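PDB 2XCZ: possible atls1-like light-inducible protein from Prochlorococcus marinus, which is of unassigned function but belongs to the macrophage migration inhibitory factor (MIF) family of small alpha/beta proteins and assembles as a trimer. Local coordinates for residues I4-S9 with T40-G45; C58-K63 with I95-E100. All blocks are in the same frame, centred on the assembly; numbering follows the deposited sequence. Where two conformers were deposited one is given.

Interaction 1: I4-S9 with T40-G45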
ATOM      1  N   ILE A   4       8.700  -3.735   5.400  1.00  8.38           N
ATOM      2  CA  ILE A   4       8.460  -2.363   5.839  1.00  8.52           C
ATOM      3  C   ILE A   4       8.526  -1.384   4.657  1.00  7.87           C
ATOM      4  O   ILE A   4       9.582  -1.174   4.059  1.00  8.13           O
ATOM      5  CB  ILE A   4       9.367  -1.972   7.028  1.00  8.64           C
ATOM      6  CG1 ILE A   4       9.068  -0.539   7.506  1.00  8.20           C
ATOM      7  CG2 ILE A   4      10.868  -2.227   6.703  1.00  8.19           C
ATOM      8  CD1 ILE A   4       9.609  -0.242   8.908  1.00 10.02           C
ATOM      9  N   ASN A   5       7.377  -0.786   4.344  1.00  8.02           N
ATOM     10  CA  ASN A   5       7.264   0.165   3.241  1.00  8.03           C
ATOM     11  C   ASN A   5       7.005   1.556   3.815  1.00  8.79           C
ATOM     12  O   ASN A   5       6.039   1.751   4.553  1.00  9.48           O
ATOM     13  CB  ASN A   5       6.111  -0.254   2.313  1.00  7.42           C
ATOM     14  CG  ASN A   5       6.420  -1.491   1.487  1.00  9.68           C
ATOM     15  OD1 ASN A   5       7.539  -1.680   0.986  1.00  9.55           O
ATOM     16  ND2 ASN A   5       5.401  -2.326   1.306  1.00  9.22           N
ATOM     17  N   ILE A   6       7.875   2.517   3.499  1.00  8.43           N
ATOM     18  CA  ILE A   6       7.722   3.877   4.021  1.00  9.40           C
ATOM     19  C   ILE A   6       7.302   4.813   2.905  1.00  9.45           C
ATOM     20  O   ILE A   6       7.883   4.808   1.817  1.00 10.08           O
ATOM     21  CB  ILE A   6       9.037   4.396   4.664  1.00  9.24           C
ATOM     22  CG1 ILE A   6       9.521   3.459   5.790  1.00 10.54           C
ATOM     23  CG2 ILE A   6       8.839   5.794   5.245  1.00  9.67           C
ATOM     24  CD1 ILE A   6      11.027   3.606   6.088  1.00 13.47           C
ATOM     25  N   GLN A   7       6.284   5.613   3.183  1.00  9.89           N
ATOM     26  CA  GLN A   7       5.799   6.632   2.258  1.00 10.76           C
ATOM     27  C   GLN A   7       5.913   7.982   2.983  1.00 10.77           C
ATOM     28  O   GLN A   7       5.239   8.219   3.994  1.00 11.11           O
ATOM     29  CB  GLN A   7       4.357   6.287   1.885  1.00 11.03           C
ATOM     30  CG  GLN A   7       3.587   7.324   1.105  1.00 13.68           C
ATOM     31  CD  GLN A   7       2.094   7.142   1.284  1.00 17.76           C
ATOM     32  OE1 GLN A   7       1.444   7.912   1.994  1.00 20.42           O
ATOM     33  NE2 GLN A   7       1.544   6.095   0.671  1.00 19.84           N
ATOM     34  N   ALA A   8       6.780   8.864   2.488  1.00 10.25           N
ATOM     35  CA  ALA A   8       7.061  10.097   3.240  1.00 10.55           C
ATOM     36  C   ALA A   8       6.829  11.335   2.400  1.00 10.42           C
ATOM     37  O   ALA A   8       6.965  11.283   1.182  1.00 10.70           O
ATOM     38  CB  ALA A   8       8.491  10.080   3.805  1.00 10.45           C
ATOM     39  N   SER A   9       6.494  12.437   3.065  1.00 10.68           N
ATOM     40  CA  SER A   9       6.228  13.704   2.400  1.00 11.50           C
ATOM     41  C   SER A   9       7.492  14.506   2.093  1.00 12.55           C
ATOM     42  O   SER A   9       7.493  15.359   1.189  1.00 12.72           O
ATOM     43  CB  SER A   9       5.260  14.555   3.227  1.00 10.83           C
ATOM     44  OG  SER A   9       5.885  15.046   4.407  1.00 10.71           O
ATOM     45  N   THR A  40      12.405  -3.958   2.440  1.00  9.34           N
ATOM     46  CA  THR A  40      12.144  -2.568   2.836  1.00  8.66           C
ATOM     47  C   THR A  40      11.960  -1.682   1.610  1.00  8.61           C
ATOM     48  O   THR A  40      12.431  -2.008   0.520  1.00  8.07           O
ATOM     49  CB  THR A  40      13.291  -1.943   3.712  1.00  9.07           C
ATOM     50  OG1 THR A  40      14.388  -1.553   2.874  1.00  9.33           O
ATOM     51  CG2 THR A  40      13.798  -2.909   4.797  1.00  9.07           C
ATOM     52  N   SER A  41      11.269  -0.568   1.797  1.00  8.57           N
ATOM     53  CA  SER A  41      11.214   0.471   0.761  1.00  9.63           C
ATOM     54  C   SER A  41      11.040   1.863   1.344  1.00 10.20           C
ATOM     55  O   SER A  41      10.538   2.032   2.462  1.00 10.28           O
ATOM     56  CB  SER A  41      10.091   0.187  -0.243  1.00  9.88           C
ATOM     57  OG  SER A  41       8.818   0.364   0.326  1.00  9.81           O
ATOM     58  N   LEU A  42      11.461   2.862   0.563  1.00 10.36           N
ATOM     59  CA  LEU A  42      11.289   4.268   0.921  1.00 11.10           C
ATOM     60  C   LEU A  42      10.873   5.078  -0.299  1.00 11.71           C
ATOM     61  O   LEU A  42      11.652   5.250  -1.256  1.00 12.23           O
ATOM     62  CB  LEU A  42      12.594   4.843   1.495  1.00 10.86           C
ATOM     63  CG  LEU A  42      12.590   6.341   1.848  1.00 10.36           C
ATOM     64  CD1 LEU A  42      11.528   6.683   2.899  1.00 11.75           C
ATOM     65  CD2 LEU A  42      13.987   6.790   2.292  1.00 12.04           C
ATOM     66  N   GLN A  43       9.641   5.573  -0.250  1.00 11.75           N
ATOM     67  CA  GLN A  43       9.122   6.464  -1.280  0.50 12.64           C
ATOM     68  C   GLN A  43       8.945   7.859  -0.696  1.00 12.69           C
ATOM     69  O   GLN A  43       8.031   8.109   0.108  1.00 13.03           O
ATOM     70  CB  GLN A  43       7.798   5.937  -1.839  0.50 12.66           C
ATOM     71  CG  GLN A  43       7.242   6.757  -3.006  0.50 13.09           C
ATOM     72  CD  GLN A  43       8.241   6.916  -4.140  0.50 15.52           C
ATOM     73  OE1 GLN A  43       8.869   5.948  -4.568  0.50 16.93           O
ATOM     74  NE2 GLN A  43       8.396   8.142  -4.629  0.50 14.94           N
ATOM     75  N   CYS A  44       9.829   8.769  -1.095  1.00 13.22           N
ATOM     76  CA  CYS A  44       9.745  10.154  -0.646  1.00 14.01           C
ATOM     77  C   CYS A  44       9.025  11.040  -1.677  1.00 13.73           C
ATOM     78  O   CYS A  44       8.653  10.578  -2.770  1.00 14.38           O
ATOM     79  CB  CYS A  44      11.151  10.700  -0.369  1.00 13.96           C
ATOM     80  SG  CYS A  44      11.978   9.962   1.055  1.00 16.62           S
ATOM     81  N   GLY A  45       8.838  12.308  -1.312  1.00 12.87           N
ATOM     82  CA  GLY A  45       8.227  13.306  -2.176  1.00 12.66           C
ATOM     83  C   GLY A  45       6.745  13.142  -2.473  1.00 12.28           C
ATOM     84  O   GLY A  45       6.233  13.703  -3.441  1.00 13.05           O
TER
HETATM   85  O   HOH W   1       7.403   2.705  -0.017  1.00 12.79           O
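The first beta-alpha-beta unit of the MIF fold closes here: strands 3-8 and 39-43, joined through helix 16-31, lie parallel in the sheet, their short segments only 7° apart. Ile-4 O takes the N-H of Ser-41 at 2.9 Å, and Ile-6 N then gives its hydrogen to Ser-41 O, which it meets from 44° above the carbonyl plane. Further along, Ile-6 O accepts a nearly straight bond from Gln-43 N, and Gln-43 O one from Ala-8 N. On the face turned to helices 16-31 and 72-88, Ile-6 CG2 rests against Leu-42 CD1 at 3.7 Å, while Ile-4 CG2 meets Thr-40 CG2 at 3.6 Å, the two side chains crossing obliquely. Thr-40 OG1 hydrogen-bonds to Thr-49 OG1 of the second subunit, and Thr-40 and Ser-41 pair in an antiparallel ladder with a strand of that subunit, carrying the sheet across the interface. The opposite face is polar. Ser-41 OG, set between its own backbone N and carbonyl carbon (chi1 70°), is modelled as donating to Asn-5 OD1 at 2.5 Å, a doubtfully short length. One water adds a bridge on this face, donating to Ser-41 OG and to Ile-6 O, each at 2.8 Å.

Interaction 2: C58-K63 with I95-E100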
ATOM      1  N   CYS A  58       4.632  10.970   7.548  1.00 11.31           N
ATOM      2  CA  CYS A  58       5.113   9.687   7.091  1.00 12.11           C
ATOM      3  C   CYS A  58       4.058   8.610   7.353  1.00 10.25           C
ATOM      4  O   CYS A  58       3.499   8.571   8.440  1.00  9.73           O
ATOM      5  CB  CYS A  58       6.373   9.391   7.915  1.00 13.02           C
ATOM      6  SG  CYS A  58       7.157   7.931   7.592  1.00 20.60           S
ATOM      7  N   TYR A  59       3.770   7.767   6.354  1.00  9.33           N
ATOM      8  CA  TYR A  59       3.003   6.538   6.600  1.00  9.19           C
ATOM      9  C   TYR A  59       3.870   5.311   6.361  1.00  8.81           C
ATOM     10  O   TYR A  59       4.486   5.180   5.308  1.00  9.54           O
ATOM     11  CB  TYR A  59       1.750   6.430   5.720  1.00  8.89           C
ATOM     12  CG  TYR A  59       1.041   5.100   5.930  1.00  9.41           C
ATOM     13  CD1 TYR A  59       0.478   4.786   7.166  1.00 10.63           C
ATOM     14  CD2 TYR A  59       0.992   4.144   4.906  1.00 11.17           C
ATOM     15  CE1 TYR A  59      -0.136   3.558   7.380  1.00 10.80           C
ATOM     16  CE2 TYR A  59       0.373   2.892   5.106  1.00 10.87           C
ATOM     17  CZ  TYR A  59      -0.175   2.618   6.353  1.00 10.91           C
ATOM     18  OH  TYR A  59      -0.796   1.401   6.560  1.00 14.58           O
ATOM     19  N   VAL A  60       3.861   4.381   7.309  1.00  8.77           N
ATOM     20  CA  VAL A  60       4.645   3.155   7.161  1.00  8.54           C
ATOM     21  C   VAL A  60       3.724   1.947   7.198  1.00  9.06           C
ATOM     22  O   VAL A  60       2.844   1.880   8.041  1.00  9.14           O
ATOM     23  CB  VAL A  60       5.647   3.009   8.324  1.00  8.69           C
ATOM     24  CG1 VAL A  60       6.573   1.786   8.106  1.00  8.33           C
ATOM     25  CG2 VAL A  60       6.474   4.302   8.490  1.00  8.00           C
ATOM     26  N   GLU A  61       3.928   0.991   6.297  1.00  8.64           N
ATOM     27  CA  GLU A  61       3.284  -0.310   6.516  1.00 10.05           C
ATOM     28  C   GLU A  61       4.303  -1.369   6.899  1.00  9.44           C
ATOM     29  O   GLU A  61       5.380  -1.456   6.304  1.00  8.52           O
ATOM     30  CB  GLU A  61       2.411  -0.745   5.360  1.00 12.21           C
ATOM     31  CG  GLU A  61       3.003  -0.655   4.027  1.00 15.80           C
ATOM     32  CD  GLU A  61       2.159  -1.387   2.976  1.00 19.33           C
ATOM     33  OE1 GLU A  61       0.897  -1.338   3.039  1.00 22.24           O
ATOM     34  OE2 GLU A  61       2.768  -1.995   2.085  1.00 18.54           O
ATOM     35  N   VAL A  62       3.968  -2.116   7.944  1.00  9.50           N
ATOM     36  CA  VAL A  62       4.792  -3.201   8.409  1.00  9.27           C
ATOM     37  C   VAL A  62       3.994  -4.489   8.354  1.00  9.12           C
ATOM     38  O   VAL A  62       2.883  -4.536   8.854  1.00  9.14           O
ATOM     39  CB  VAL A  62       5.284  -2.971   9.854  1.00  8.99           C
ATOM     40  CG1 VAL A  62       6.010  -4.218  10.389  1.00 10.25           C
ATOM     41  CG2 VAL A  62       6.217  -1.761   9.912  1.00  9.75           C
ATOM     42  N   LYS A  63       4.572  -5.524   7.742  1.00  9.38           N
ATOM     43  CA  LYS A  63       3.950  -6.851   7.733  1.00  9.99           C
ATOM     44  C   LYS A  63       4.954  -7.901   8.174  1.00 10.13           C
ATOM     45  O   LYS A  63       6.155  -7.782   7.951  1.00  9.42           O
ATOM     46  CB  LYS A  63       3.382  -7.213   6.352  1.00 10.62           C
ATOM     47  CG  LYS A  63       2.334  -6.246   5.824  1.00 11.26           C
ATOM     48  CD  LYS A  63       1.783  -6.742   4.496  1.00 12.59           C
ATOM     49  CE  LYS A  63       0.821  -5.739   3.868  1.00 14.33           C
ATOM     50  NZ  LYS A  63      -0.262  -5.278   4.800  1.00 14.28           N
ATOM     51  N   ILE A  95       4.038  10.415  12.464  1.00 10.25           N
ATOM     52  CA  ILE A  95       4.258   9.104  11.827  1.00  9.87           C
ATOM     53  C   ILE A  95       3.147   8.127  12.194  1.00  9.66           C
ATOM     54  O   ILE A  95       2.828   7.962  13.375  1.00 10.43           O
ATOM     55  CB  ILE A  95       5.635   8.503  12.224  1.00 10.06           C
ATOM     56  CG1 ILE A  95       6.768   9.477  11.838  1.00 10.93           C
ATOM     57  CG2 ILE A  95       5.805   7.105  11.592  1.00 10.60           C
ATOM     58  CD1 ILE A  95       8.137   9.049  12.303  1.00 11.78           C
ATOM     59  N   TYR A  96       2.543   7.511  11.174  1.00  8.91           N
ATOM     60  CA  TYR A  96       1.592   6.415  11.373  1.00  8.70           C
ATOM     61  C   TYR A  96       2.191   5.128  10.832  1.00  8.59           C
ATOM     62  O   TYR A  96       2.883   5.137   9.809  1.00  7.85           O
ATOM     63  CB  TYR A  96       0.300   6.684  10.606  1.00  8.55           C
ATOM     64  CG  TYR A  96      -0.778   7.440  11.347  1.00  9.55           C
ATOM     65  CD1 TYR A  96      -0.661   7.732  12.701  1.00 10.05           C
ATOM     66  CD2 TYR A  96      -1.957   7.792  10.698  1.00  8.84           C
ATOM     67  CE1 TYR A  96      -1.684   8.397  13.389  1.00  9.20           C
ATOM     68  CE2 TYR A  96      -2.973   8.465  11.369  1.00 10.37           C
ATOM     69  CZ  TYR A  96      -2.834   8.752  12.711  1.00 11.03           C
ATOM     70  OH  TYR A  96      -3.844   9.399  13.400  1.00  9.75           O
ATOM     71  N   ILE A  97       1.905   4.025  11.521  1.00  8.63           N
ATOM     72  CA  ILE A  97       2.320   2.704  11.078  1.00  7.91           C
ATOM     73  C   ILE A  97       1.131   1.770  11.050  1.00  7.99           C
ATOM     74  O   ILE A  97       0.463   1.567  12.091  1.00  8.67           O
ATOM     75  CB  ILE A  97       3.439   2.094  11.972  1.00  7.88           C
ATOM     76  CG1 ILE A  97       4.635   3.058  12.106  1.00  8.07           C
ATOM     77  CG2 ILE A  97       3.896   0.757  11.400  1.00  7.61           C
ATOM     78  CD1 ILE A  97       5.602   2.647  13.215  1.00  9.03           C
ATOM     79  N   GLY A  98       0.872   1.170   9.886  1.00  7.79           N
ATOM     80  CA  GLY A  98      -0.153   0.108   9.799  1.00  8.25           C
ATOM     81  C   GLY A  98       0.515  -1.254   9.856  1.00  8.63           C
ATOM     82  O   GLY A  98       1.343  -1.582   8.986  1.00  9.33           O
ATOM     83  N   PHE A  99       0.144  -2.055  10.860  1.00  8.82           N
ATOM     84  CA  PHE A  99       0.703  -3.407  11.036  1.00  9.47           C
ATOM     85  C   PHE A  99      -0.252  -4.489  10.531  1.00 10.45           C
ATOM     86  O   PHE A  99      -1.471  -4.356  10.669  1.00 10.59           O
ATOM     87  CB  PHE A  99       0.940  -3.701  12.532  1.00  9.75           C
ATOM     88  CG  PHE A  99       2.078  -2.939  13.142  1.00  7.89           C
ATOM     89  CD1 PHE A  99       3.371  -3.475  13.147  1.00  9.16           C
ATOM     90  CD2 PHE A  99       1.860  -1.698  13.732  1.00 10.12           C
ATOM     91  CE1 PHE A  99       4.411  -2.788  13.726  1.00 10.03           C
ATOM     92  CE2 PHE A  99       2.899  -0.987  14.327  1.00  9.92           C
ATOM     93  CZ  PHE A  99       4.192  -1.520  14.317  1.00 10.54           C
ATOM     94  N   GLU A 100       0.305  -5.583  10.009  1.00 11.42           N
ATOM     95  CA  GLU A 100      -0.486  -6.766   9.668  1.00 12.30           C
ATOM     96  C   GLU A 100       0.335  -8.021   9.989  1.00 12.03           C
ATOM     97  O   GLU A 100       1.503  -8.122   9.612  1.00 10.76           O
ATOM     98  CB  GLU A 100      -0.860  -6.744   8.184  1.00 13.05           C
ATOM     99  CG  GLU A 100      -1.747  -7.902   7.734  1.00 17.04           C
ATOM    100  CD  GLU A 100      -2.258  -7.716   6.314  1.00 21.20           C
ATOM    101  OE1 GLU A 100      -1.441  -7.703   5.365  1.00 19.21           O
ATOM    102  OE2 GLU A 100      -3.488  -7.570   6.143  1.00 26.31           O
TER
HETATM  103  O   HOH W   2       0.698  -3.680   6.904  1.00 19.18           O
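Tyr-59 has CG anti to its backbone N (chi1 176°), and its ring lies beside the 95-100 strand, with Tyr-96 CB in plane at its edge, 3.9 Å from Tyr-59 CD1. Tyr-96 has CG anti to its carbonyl carbon (chi1 -90°), and the two tyrosine side chains cross at about a right angle. Beyond them, Tyr-59 OH comes to 3.5 Å from Gly-98 CA, which carries no side chain. Tyr-96 OH bonds to Tyr-37 O of the third subunit, whose Trp-107 meets the Tyr-96 ring edge-to-face. Strands 58-64 and 95-101, linked through helix 72-88, form the second beta-alpha-beta unit of the MIF fold and run parallel. Five backbone hydrogen bonds join the segments, from Tyr-96 N to Cys-58 O at one end to Glu-100 N and Val-62 O at the other. Toward helix 72-88 the face is apolar: Val-62 sends CG2 to Ile-97 CG2 at 3.7 Å. Val-62 also lies side by side with Phe-99, with Val-62 CB 3.8 Å from Phe-99 CD1. On the other face Lys-63 NZ forms a salt bridge with Glu-100 OE1 at 2.8 Å, approaching from above the carboxylate plane. A water accepts from Lys-63 NZ and donates to Gly-98 O at 3.0 Å.

How the interactions relate
Interactions 1 and 2 belong to one four-stranded sheet, their centres about 10 Å apart. Strands 3-8 and 58-64 run antiparallel at its middle and join the two beta-alpha-beta units, with Tyr-59 N 2.8 Å from Gln-7 O in a probable hydrogen bond. On the polar face, Asn-5 ND2 probably bonds to Glu-61 OE2 at 2.8 Å. Beneath the helices the apolar layers merge: Ile-4 CG1 lies 3.5 Å from Val-60 CG1, and Ile-6 CG2 is 3.6 Å from Cys-58 SG. Both outer strands continue the sheet into neighbouring subunits, interaction 1 into the second and interaction 2 into the third. A bound PEG, probably from the crystallisation liquor, lies about 4 Å from the Tyr-96 side chain.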